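Local coordinates for bifunctional purine biosynthetic protein ADE5,7 (Cryptococcus neoformans var. grubii serotype A, PDB 7LVO) that catalyses the second and fifth steps of de novo purine biosynthesis, this chain being its N-terminal half, the ATP-dependent GAR synthetase that joins glycine to phosphoribosylamine, at residues I97-W100 / A101-N105; G120-G123 / A124-V128; N401-P404 / E405-V409; Q451-F454 / Q455-F459. One frame throughout, in Å; residues are numbered along the deposited sequence.

Contact 1: I97-W100 / A101-N105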
loop_
_atom_site.group_PDB
_atom_site.type_symbol
_atom_site.label_atom_id
_atom_site.label_comp_id
_atom_site.label_asym_id
_atom_site.label_seq_id
_atom_site.Cartn_x
_atom_site.Cartn_y
_atom_site.Cartn_z
ATOM N N ILE A 97 -13.020 -0.876 18.442
ATOM C CA ILE A 97 -12.001 -1.899 18.223
ATOM C C ILE A 97 -10.919 -1.848 19.301
ATOM O O ILE A 97 -10.310 -2.880 19.621
ATOM C CB ILE A 97 -11.397 -1.744 16.817
ATOM C CG1 ILE A 97 -10.470 -2.918 16.497
ATOM C CG2 ILE A 97 -10.631 -0.437 16.703
ATOM C CD1 ILE A 97 -11.159 -4.273 16.507
ATOM N N VAL A 98 -10.650 -0.670 19.864
ATOM C CA VAL A 98 -9.639 -0.570 20.915
ATOM C C VAL A 98 -10.115 -1.277 22.175
ATOM O O VAL A 98 -9.354 -2.010 22.816
ATOM C CB VAL A 98 -9.298 0.904 21.189
ATOM C CG1 VAL A 98 -8.393 1.026 22.412
ATOM C CG2 VAL A 98 -8.634 1.523 19.968
ATOM N N GLU A 99 -11.385 -1.077 22.546
ATOM C CA GLU A 99 -11.927 -1.766 23.714
ATOM C C GLU A 99 -12.019 -3.266 23.470
ATOM O O GLU A 99 -11.742 -4.067 24.370
ATOM C CB GLU A 99 -13.299 -1.192 24.067
ATOM C CG GLU A 99 -13.926 -1.794 25.309
ATOM C CD GLU A 99 -15.244 -1.138 25.669
ATOM O OE1 GLU A 99 -15.644 -0.178 24.973
ATOM O OE2 GLU A 99 -15.881 -1.582 26.648
ATOM N N TRP A 100 -12.398 -3.668 22.254
ATOM C CA TRP A 100 -12.411 -5.087 21.917
ATOM C C TRP A 100 -11.013 -5.687 22.041
ATOM O O TRP A 100 -10.821 -6.722 22.686
ATOM C CB TRP A 100 -12.958 -5.280 20.500
ATOM C CG TRP A 100 -13.168 -6.709 20.121
ATOM C CD1 TRP A 100 -14.327 -7.418 20.222
ATOM C CD2 TRP A 100 -12.197 -7.611 19.575
ATOM N NE1 TRP A 100 -14.139 -8.700 19.778
ATOM C CE2 TRP A 100 -12.843 -8.845 19.370
ATOM C CE3 TRP A 100 -10.850 -7.491 19.232
ATOM C CZ2 TRP A 100 -12.186 -9.955 18.846
ATOM C CZ3 TRP A 100 -10.198 -8.595 18.712
ATOM C CH2 TRP A 100 -10.864 -9.809 18.525
ATOM N N ALA A 101 -10.019 -5.048 21.419
ATOM C CA ALA A 101 -8.661 -5.574 21.473
ATOM C C ALA A 101 -8.171 -5.694 22.914
ATOM O O ALA A 101 -7.522 -6.682 23.276
ATOM C CB ALA A 101 -7.720 -4.683 20.668
ATOM N N GLN A 102 -8.484 -4.705 23.751
ATOM C CA GLN A 102 -8.039 -4.744 25.141
ATOM C C GLN A 102 -8.615 -5.947 25.873
ATOM O O GLN A 102 -7.897 -6.639 26.605
ATOM C CB GLN A 102 -8.433 -3.447 25.849
ATOM C CG GLN A 102 -7.865 -3.304 27.244
ATOM C CD GLN A 102 -8.211 -1.969 27.880
ATOM O OE1 GLN A 102 -8.987 -1.188 27.332
ATOM N NE2 GLN A 102 -7.629 -1.701 29.046
ATOM N N LYS A 103 -9.910 -6.214 25.690
ATOM C CA LYS A 103 -10.536 -7.349 26.356
ATOM C C LYS A 103 -10.061 -8.686 25.800
ATOM O O LYS A 103 -10.157 -9.702 26.496
ATOM C CB LYS A 103 -12.058 -7.254 26.235
ATOM C CG LYS A 103 -12.667 -6.019 26.889
ATOM C CD LYS A 103 -12.436 -6.012 28.397
ATOM C CE LYS A 103 -13.159 -4.849 29.066
ATOM N NZ LYS A 103 -12.686 -3.524 28.569
ATOM N N GLU A 104 -9.550 -8.711 24.571
ATOM C CA GLU A 104 -9.094 -9.941 23.939
ATOM C C GLU A 104 -7.595 -10.160 24.085
ATOM O O GLU A 104 -7.073 -11.149 23.560
ATOM C CB GLU A 104 -9.469 -9.939 22.452
ATOM C CG GLU A 104 -10.957 -9.792 22.188
ATOM C CD GLU A 104 -11.739 -11.051 22.523
ATOM O OE1 GLU A 104 -11.115 -12.118 22.709
ATOM O OE2 GLU A 104 -12.984 -10.974 22.585
ATOM N N ASN A 105 -6.892 -9.263 24.774
ATOM C CA ASN A 105 -5.450 -9.391 24.986
ATOM C C ASN A 105 -4.707 -9.517 23.657
ATOM O O ASN A 105 -3.884 -10.415 23.456
ATOM C CB ASN A 105 -5.138 -10.576 25.902
ATOM C CG ASN A 105 -5.549 -10.322 27.337
ATOM O OD1 ASN A 105 -6.396 -11.026 27.886
ATOM N ND2 ASN A 105 -4.950 -9.308 27.949
#
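Two first torsions bring Trp-100 and Glu-104 together, one helical turn apart. Trp-100 places CG opposite its backbone N (chi1 -173°), which lays the indole forward, toward the helix's C-terminal end, while Glu-104, with CG beside its own N and a second bend at chi2 (-73°), folds over it. The methylene CG of Glu-104 thereby sits over one face of the indole, 3.4 Å from the centroid of the six-membered ring of Trp-100, a CH-pi contact almost exactly on the ring normal. The ring and carboxylate planes lie 31° apart. Glutamate suits the place because its aliphatic part can roof an aromatic ring while its charged end reaches further: OE1 of Glu-104 makes a salt bridge to Arg-64.

On the solvent side, Glu-99 and Lys-103 are weaker partners. Lys-103 curls back until its NZ is 3.9 Å from CG of Glu-99, but the NZ to OE2 separation of 4.2 Å is too long for a salt bridge. Beneath run the regular helical bonds, from Ala-101 N to Ile-97 O (2.8 Å) down to a weak one from Glu-104 N to Trp-100 O, and Asn-105, with positive phi, turns the chain out of helical geometry in a Schellman motif.

The inner face of helix 95-104 meets the parallel sheet, Ile-97 on strand 38-44 and Trp-100 on strand 62-67, while Val-98 and Ala-101 pack against helix 121-126.

Contact 2: G120-G123 / A124-V128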
loop_
_atom_site.group_PDB
_atom_site.type_symbol
_atom_site.label_atom_id
_atom_site.label_comp_id
_atom_site.label_asym_id
_atom_site.label_seq_id
_atom_site.Cartn_x
_atom_site.Cartn_y
_atom_site.Cartn_z
ATOM N N GLY A 120 -4.921 8.413 13.190
ATOM C CA GLY A 120 -4.286 8.253 14.471
ATOM C C GLY A 120 -4.630 7.003 15.242
ATOM O O GLY A 120 -4.685 7.059 16.479
ATOM N N VAL A 121 -4.853 5.879 14.565
ATOM C CA VAL A 121 -5.187 4.647 15.268
ATOM C C VAL A 121 -4.038 4.212 16.171
ATOM O O VAL A 121 -4.262 3.583 17.211
ATOM C CB VAL A 121 -5.562 3.541 14.256
ATOM C CG1 VAL A 121 -4.341 3.132 13.438
ATOM C CG2 VAL A 121 -6.161 2.343 14.973
ATOM N N GLU A 122 -2.799 4.530 15.792
ATOM C CA GLU A 122 -1.651 4.128 16.596
ATOM C C GLU A 122 -1.724 4.725 17.997
ATOM O O GLU A 122 -1.477 4.026 18.987
ATOM C CB GLU A 122 -0.354 4.546 15.903
ATOM C CG GLU A 122 0.915 3.977 16.529
ATOM C CD GLU A 122 1.558 4.918 17.530
ATOM O OE1 GLU A 122 1.031 6.029 17.752
ATOM O OE2 GLU A 122 2.607 4.547 18.096
ATOM N N GLY A 123 -2.064 6.015 18.100
ATOM C CA GLY A 123 -2.202 6.631 19.404
ATOM C C GLY A 123 -3.315 6.031 20.231
ATOM O O GLY A 123 -3.189 5.924 21.459
ATOM N N ALA A 124 -4.410 5.627 19.579
ATOM C CA ALA A 124 -5.519 5.022 20.303
ATOM C C ALA A 124 -5.091 3.726 20.985
ATOM O O ALA A 124 -5.402 3.495 22.159
ATOM C CB ALA A 124 -6.683 4.766 19.343
ATOM N N PHE A 125 -4.381 2.859 20.259
ATOM C CA PHE A 125 -3.921 1.611 20.861
ATOM C C PHE A 125 -2.763 1.853 21.825
ATOM O O PHE A 125 -2.582 1.088 22.782
ATOM C CB PHE A 125 -3.510 0.620 19.777
ATOM C CG PHE A 125 -4.674 -0.056 19.101
ATOM C CD1 PHE A 125 -5.332 -1.105 19.716
ATOM C CD2 PHE A 125 -5.100 0.354 17.849
ATOM C CE1 PHE A 125 -6.399 -1.726 19.099
ATOM C CE2 PHE A 125 -6.161 -0.266 17.219
ATOM C CZ PHE A 125 -6.816 -1.303 17.850
ATOM N N LYS A 126 -1.981 2.911 21.596
ATOM C CA LYS A 126 -0.886 3.228 22.508
ATOM C C LYS A 126 -1.404 3.531 23.904
ATOM O O LYS A 126 -0.764 3.180 24.902
ATOM C CB LYS A 126 -0.086 4.411 21.974
ATOM C CG LYS A 126 1.158 4.756 22.800
ATOM C CD LYS A 126 1.937 5.898 22.173
ATOM C CE LYS A 126 3.227 6.180 22.933
ATOM N NZ LYS A 126 2.969 6.647 24.330
ATOM N N LYS A 127 -2.580 4.161 23.996
ATOM C CA LYS A 127 -3.152 4.523 25.287
ATOM C C LYS A 127 -3.586 3.312 26.097
ATOM O O LYS A 127 -3.846 3.456 27.298
ATOM C CB LYS A 127 -4.342 5.465 25.087
ATOM C CG LYS A 127 -3.970 6.801 24.482
ATOM C CD LYS A 127 -5.204 7.620 24.127
ATOM C CE LYS A 127 -4.822 8.951 23.489
ATOM N NZ LYS A 127 -6.020 9.754 23.111
ATOM N N VAL A 128 -3.664 2.132 25.484
ATOM C CA VAL A 128 -3.998 0.900 26.186
ATOM C C VAL A 128 -2.837 -0.084 26.183
ATOM O O VAL A 128 -3.012 -1.247 26.562
ATOM C CB VAL A 128 -5.261 0.247 25.597
ATOM C CG1 VAL A 128 -6.481 1.108 25.889
ATOM C CG2 VAL A 128 -5.102 0.028 24.096
#
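Val-121 and Phe-125 form the tight side of this short helix. CG2 of Val-121 presses on the ring of Phe-125, 3.4 Å from its CE2, and Val-121 O lies at the edge of the same ring, 3.4 Å from CD2 of Phe-125. The valine reaches the ring because CG2 stands opposite its backbone N, leaving CG1 wedged between N and the carbonyl carbon. The same Val-121 O also accepts a nearly straight bond from Phe-125 N (3.1 Å, 165°), so one turn is closed by backbone and side chain together. A branched aliphatic and a flat ring suit this buried face, where Phe-125 also rests on Val-109 of strand 108-111.

Gly-120 serves both as N-cap of helix 121-126 and as the Schellman residue that ends the helix before it; its positive phi, 97°, would force a beta carbon against the preceding carbonyl oxygen. Its own bond to Ala-124 N is weak, at 3.4 Å from Gly-120 O.

Elsewhere the packing is looser: Glu-122 leans on the loop residues Val-132, Ser-136 and Pro-137, its OE2 4.3 Å from CD of Lys-126, and the lysines run into solvent. Lys-127 lays its CG 3.2 Å from Gly-123 O and then extends.

Contact 3: N401-P404 / E405-V409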
loop_
_atom_site.group_PDB
_atom_site.type_symbol
_atom_site.label_atom_id
_atom_site.label_comp_id
_atom_site.label_asym_id
_atom_site.label_seq_id
_atom_site.Cartn_x
_atom_site.Cartn_y
_atom_site.Cartn_z
ATOM N N ASN A 401 -12.351 -22.886 -8.393
ATOM C CA ASN A 401 -11.887 -24.260 -8.537
ATOM C C ASN A 401 -10.447 -24.371 -8.064
ATOM O O ASN A 401 -9.776 -23.366 -7.826
ATOM C CB ASN A 401 -12.033 -24.690 -9.992
ATOM C CG ASN A 401 -13.478 -24.666 -10.461
ATOM O OD1 ASN A 401 -14.361 -25.208 -9.794
ATOM N ND2 ASN A 401 -13.730 -24.038 -11.601
ATOM N N PRO A 402 -9.937 -25.592 -7.900
ATOM C CA PRO A 402 -8.552 -25.743 -7.421
ATOM C C PRO A 402 -7.575 -25.051 -8.356
ATOM O O PRO A 402 -7.602 -25.255 -9.570
ATOM C CB PRO A 402 -8.344 -27.263 -7.395
ATOM C CG PRO A 402 -9.726 -27.826 -7.271
ATOM C CD PRO A 402 -10.614 -26.889 -8.049
ATOM N N THR A 403 -6.709 -24.225 -7.780
ATOM C CA THR A 403 -5.716 -23.514 -8.572
ATOM C C THR A 403 -4.464 -24.359 -8.737
ATOM O O THR A 403 -4.206 -25.262 -7.942
ATOM C CB THR A 403 -5.365 -22.184 -7.909
ATOM O OG1 THR A 403 -4.773 -22.419 -6.627
ATOM C CG2 THR A 403 -6.612 -21.331 -7.739
ATOM N N PRO A 404 -3.668 -24.092 -9.779
ATOM C CA PRO A 404 -2.425 -24.852 -9.970
ATOM C C PRO A 404 -1.562 -24.909 -8.718
ATOM O O PRO A 404 -1.790 -24.177 -7.754
ATOM C CB PRO A 404 -1.717 -24.095 -11.103
ATOM C CG PRO A 404 -2.838 -23.469 -11.877
ATOM C CD PRO A 404 -3.898 -23.118 -10.863
ATOM N N GLU A 405 -0.557 -25.781 -8.743
ATOM C CA GLU A 405 0.169 -26.131 -7.525
ATOM C C GLU A 405 0.726 -24.901 -6.825
ATOM O O GLU A 405 0.580 -24.750 -5.605
ATOM C CB GLU A 405 1.291 -27.117 -7.863
ATOM C CG GLU A 405 2.057 -27.629 -6.668
ATOM C CD GLU A 405 3.104 -28.662 -7.046
ATOM O OE1 GLU A 405 3.188 -29.020 -8.242
ATOM O OE2 GLU A 405 3.835 -29.118 -6.147
ATOM N N GLY A 406 1.370 -24.013 -7.576
ATOM C CA GLY A 406 2.074 -22.901 -6.969
ATOM C C GLY A 406 1.373 -21.564 -7.074
ATOM O O GLY A 406 2.024 -20.514 -7.094
ATOM N N VAL A 407 0.046 -21.587 -7.130
ATOM C CA VAL A 407 -0.764 -20.383 -7.244
ATOM C C VAL A 407 -1.427 -20.112 -5.901
ATOM O O VAL A 407 -1.979 -21.028 -5.278
ATOM C CB VAL A 407 -1.822 -20.516 -8.357
ATOM C CG1 VAL A 407 -2.709 -19.288 -8.392
ATOM C CG2 VAL A 407 -1.150 -20.724 -9.702
ATOM N N GLU A 408 -1.373 -18.858 -5.460
ATOM C CA GLU A 408 -2.056 -18.406 -4.254
ATOM C C GLU A 408 -3.076 -17.347 -4.646
ATOM O O GLU A 408 -2.740 -16.384 -5.348
ATOM C CB GLU A 408 -1.069 -17.836 -3.229
ATOM C CG GLU A 408 -0.103 -18.872 -2.662
ATOM C CD GLU A 408 -0.816 -19.968 -1.891
ATOM O OE1 GLU A 408 -1.968 -19.748 -1.467
ATOM O OE2 GLU A 408 -0.222 -21.056 -1.716
ATOM N N VAL A 409 -4.314 -17.524 -4.193
ATOM C CA VAL A 409 -5.407 -16.609 -4.489
ATOM C C VAL A 409 -5.683 -15.805 -3.226
ATOM O O VAL A 409 -6.124 -16.354 -2.207
ATOM C CB VAL A 409 -6.663 -17.350 -4.961
ATOM C CG1 VAL A 409 -7.784 -16.356 -5.264
ATOM C CG2 VAL A 409 -6.350 -18.218 -6.163
#
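Apolar packing joins Pro-404 to Val-407 and Thr-403 to Val-409. CG2 of Val-407 lies alongside the proline ring, 3.7 Å from Pro-404 CB and 3.8 Å from CD, so a single methyl touches much of one side of the pyrrolidine. Further along, the methyl CG2 of Thr-403 meets CG2 of Val-409 at 3.5 Å, tighter than usual for two carbons.

Hydrogen bonding is spare. Val-407 N donates to Pro-404 O (3.2 Å, 158°), closing a type I beta turn; the donor stands well above the carbonyl plane, 56° out of it, away from the lone pairs. The hydroxyl OG1 of Thr-403 gives a weak bond to Val-407 O at 3.4 Å. It can do so because chi1 (63°) sets OG1 between the backbone N and carbonyl carbon and sends the methyl to Val-409.

The turn leads into strand 407-411, an outermost strand of the five-stranded antiparallel sheet. Val-407 and Pro-404 also pack on Leu-444 of helix 438-449, while Glu-405 and Gly-406 occupy the exposed corner.

Threonine thus serves both kinds of interaction, and proline contributes a rigid apolar surface as well as the acceptor carbonyl. The backbone bond closes the turn, while a weak hydroxyl bond and close methyl contacts hold Thr-403 against the start of the strand.

Contact 4: Q451-F454 / Q455-F459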
loop_
_atom_site.group_PDB
_atom_site.type_symbol
_atom_site.label_atom_id
_atom_site.label_comp_id
_atom_site.label_asym_id
_atom_site.label_seq_id
_atom_site.Cartn_x
_atom_site.Cartn_y
_atom_site.Cartn_z
ATOM N N GLN A 451 -9.285 -21.051 -13.433
ATOM C CA GLN A 451 -10.047 -21.758 -12.415
ATOM C C GLN A 451 -10.922 -20.822 -11.588
ATOM O O GLN A 451 -11.449 -21.235 -10.550
ATOM C CB GLN A 451 -9.098 -22.526 -11.494
ATOM C CG GLN A 451 -8.109 -23.421 -12.232
ATOM C CD GLN A 451 -8.790 -24.457 -13.092
ATOM O OE1 GLN A 451 -9.973 -24.745 -12.918
ATOM N NE2 GLN A 451 -8.043 -25.027 -14.035
ATOM N N ILE A 452 -11.072 -19.571 -12.011
ATOM C CA ILE A 452 -11.892 -18.588 -11.313
ATOM C C ILE A 452 -12.842 -17.973 -12.331
ATOM O O ILE A 452 -12.430 -17.626 -13.445
ATOM C CB ILE A 452 -11.039 -17.495 -10.635
ATOM C CG1 ILE A 452 -10.014 -18.126 -9.699
ATOM C CG2 ILE A 452 -11.933 -16.514 -9.875
ATOM C CD1 ILE A 452 -9.027 -17.144 -9.111
ATOM N N SER A 453 -14.110 -17.831 -11.951
ATOM C CA SER A 453 -15.109 -17.293 -12.861
ATOM C C SER A 453 -16.218 -16.614 -12.074
ATOM O O SER A 453 -16.763 -17.197 -11.133
ATOM C CB SER A 453 -15.688 -18.403 -13.749
ATOM O OG SER A 453 -16.632 -17.883 -14.669
ATOM N N PHE A 454 -16.542 -15.383 -12.463
ATOM C CA PHE A 454 -17.728 -14.700 -11.966
ATOM C C PHE A 454 -18.183 -13.709 -13.030
ATOM O O PHE A 454 -17.367 -13.167 -13.785
ATOM C CB PHE A 454 -17.482 -14.004 -10.623
ATOM C CG PHE A 454 -16.379 -12.991 -10.642
ATOM C CD1 PHE A 454 -16.643 -11.668 -10.949
ATOM C CD2 PHE A 454 -15.079 -13.359 -10.336
ATOM C CE1 PHE A 454 -15.628 -10.727 -10.960
ATOM C CE2 PHE A 454 -14.059 -12.425 -10.347
ATOM C CZ PHE A 454 -14.328 -11.109 -10.653
ATOM N N GLN A 455 -19.495 -13.482 -13.083
ATOM C CA GLN A 455 -20.086 -12.655 -14.123
ATOM C C GLN A 455 -19.415 -11.289 -14.172
ATOM O O GLN A 455 -19.309 -10.594 -13.159
ATOM C CB GLN A 455 -21.588 -12.502 -13.876
ATOM C CG GLN A 455 -22.333 -11.760 -14.976
ATOM C CD GLN A 455 -22.342 -12.519 -16.290
ATOM O OE1 GLN A 455 -22.399 -13.750 -16.312
ATOM N NE2 GLN A 455 -22.275 -11.787 -17.393
ATOM N N GLY A 456 -18.961 -10.913 -15.363
ATOM C CA GLY A 456 -18.344 -9.618 -15.568
ATOM C C GLY A 456 -16.912 -9.498 -15.105
ATOM O O GLY A 456 -16.398 -8.374 -15.018
ATOM N N GLN A 457 -16.250 -10.607 -14.797
ATOM C CA GLN A 457 -14.875 -10.530 -14.318
ATOM C C GLN A 457 -13.995 -9.863 -15.367
ATOM O O GLN A 457 -14.121 -10.128 -16.566
ATOM C CB GLN A 457 -14.344 -11.921 -13.983
ATOM C CG GLN A 457 -14.226 -12.863 -15.172
ATOM C CD GLN A 457 -13.700 -14.230 -14.773
ATOM O OE1 GLN A 457 -13.402 -14.473 -13.602
ATOM N NE2 GLN A 457 -13.587 -15.131 -15.742
ATOM N N THR A 458 -13.096 -8.997 -14.905
ATOM C CA THR A 458 -12.199 -8.250 -15.772
ATOM C C THR A 458 -10.783 -8.311 -15.214
ATOM O O THR A 458 -10.578 -8.336 -14.003
ATOM C CB THR A 458 -12.632 -6.781 -15.899
ATOM O OG1 THR A 458 -14.046 -6.720 -16.129
ATOM C CG2 THR A 458 -11.893 -6.108 -17.046
ATOM N N PHE A 459 -9.806 -8.334 -16.115
ATOM C CA PHE A 459 -8.402 -8.349 -15.716
ATOM C C PHE A 459 -7.554 -8.035 -16.939
ATOM O O PHE A 459 -7.980 -8.238 -18.078
ATOM C CB PHE A 459 -8.006 -9.701 -15.108
ATOM C CG PHE A 459 -8.145 -10.863 -16.050
ATOM C CD1 PHE A 459 -9.339 -11.567 -16.131
ATOM C CD2 PHE A 459 -7.087 -11.257 -16.852
ATOM C CE1 PHE A 459 -9.472 -12.628 -16.992
ATOM C CE2 PHE A 459 -7.220 -12.319 -17.730
ATOM C CZ PHE A 459 -8.410 -13.011 -17.795
#
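Phe-454 and Gln-457 carry this contact, the glutamine stepping over the phenyl ring. CB of Gln-457 lies above one face, 3.5 Å from the centroid of the Phe-454 ring and 15° off its normal, a CH-pi contact; CA of Gln-457 also lies 3.4 Å from CE1 of Phe-454. The phenylalanine has chi1 at 58°, CG held between its own N and carbonyl carbon, and this swings the ring beneath the turn. The rest of Gln-457 extends back along the strand, its amide plane 74° from the ring. Phe-454 also touches Leu-383 of strand 377-384 and Val-428 of strand 427-435.

The third residue, Gln-455, sits at the corner of a type II beta turn from Phe-454 to Gln-457, with its side chain exposed. Gly-456 follows with positive phi, a conformation that glycine adopts readily. Gln-457 N closes the turn on Phe-454 O at 3.0 Å, and OG1 of Thr-458 donates a hydrogen bond to Gly-456 O at 3.1 Å, tying down the next step of the chain.

Gln-457 therefore works in two ways: its backbone N-H makes the turn's polar bond, and its first methylene gives the aromatic ring an apolar lid, while the amide runs on toward Ile-452 and Ser-453.

In the fold
The four contacts form two pairs at separate ends of the chain. Contacts 1 and 2, in the N domain, have centres 12 Å apart and pack helix on helix: Ala-101 CB lies 3.6 Å from Phe-125 CE1, and Val-98 CG2 is 3.8 Å from Ala-124 CB. Contacts 3 and 4 lie in the C domain, centres 15 Å apart, joined by a probable hydrogen bond from Asn-401 N to Gln-451 O (2.9 Å). Between the pairs, nearest atoms are at least about 22 Å apart. Contacts 1, 3 and 4 lie away from the predicted ATP and magnesium sites; in contact 2, Gly-120 lies about 10 Å from the side chain of Leu-195, in the predicted ATP-binding region.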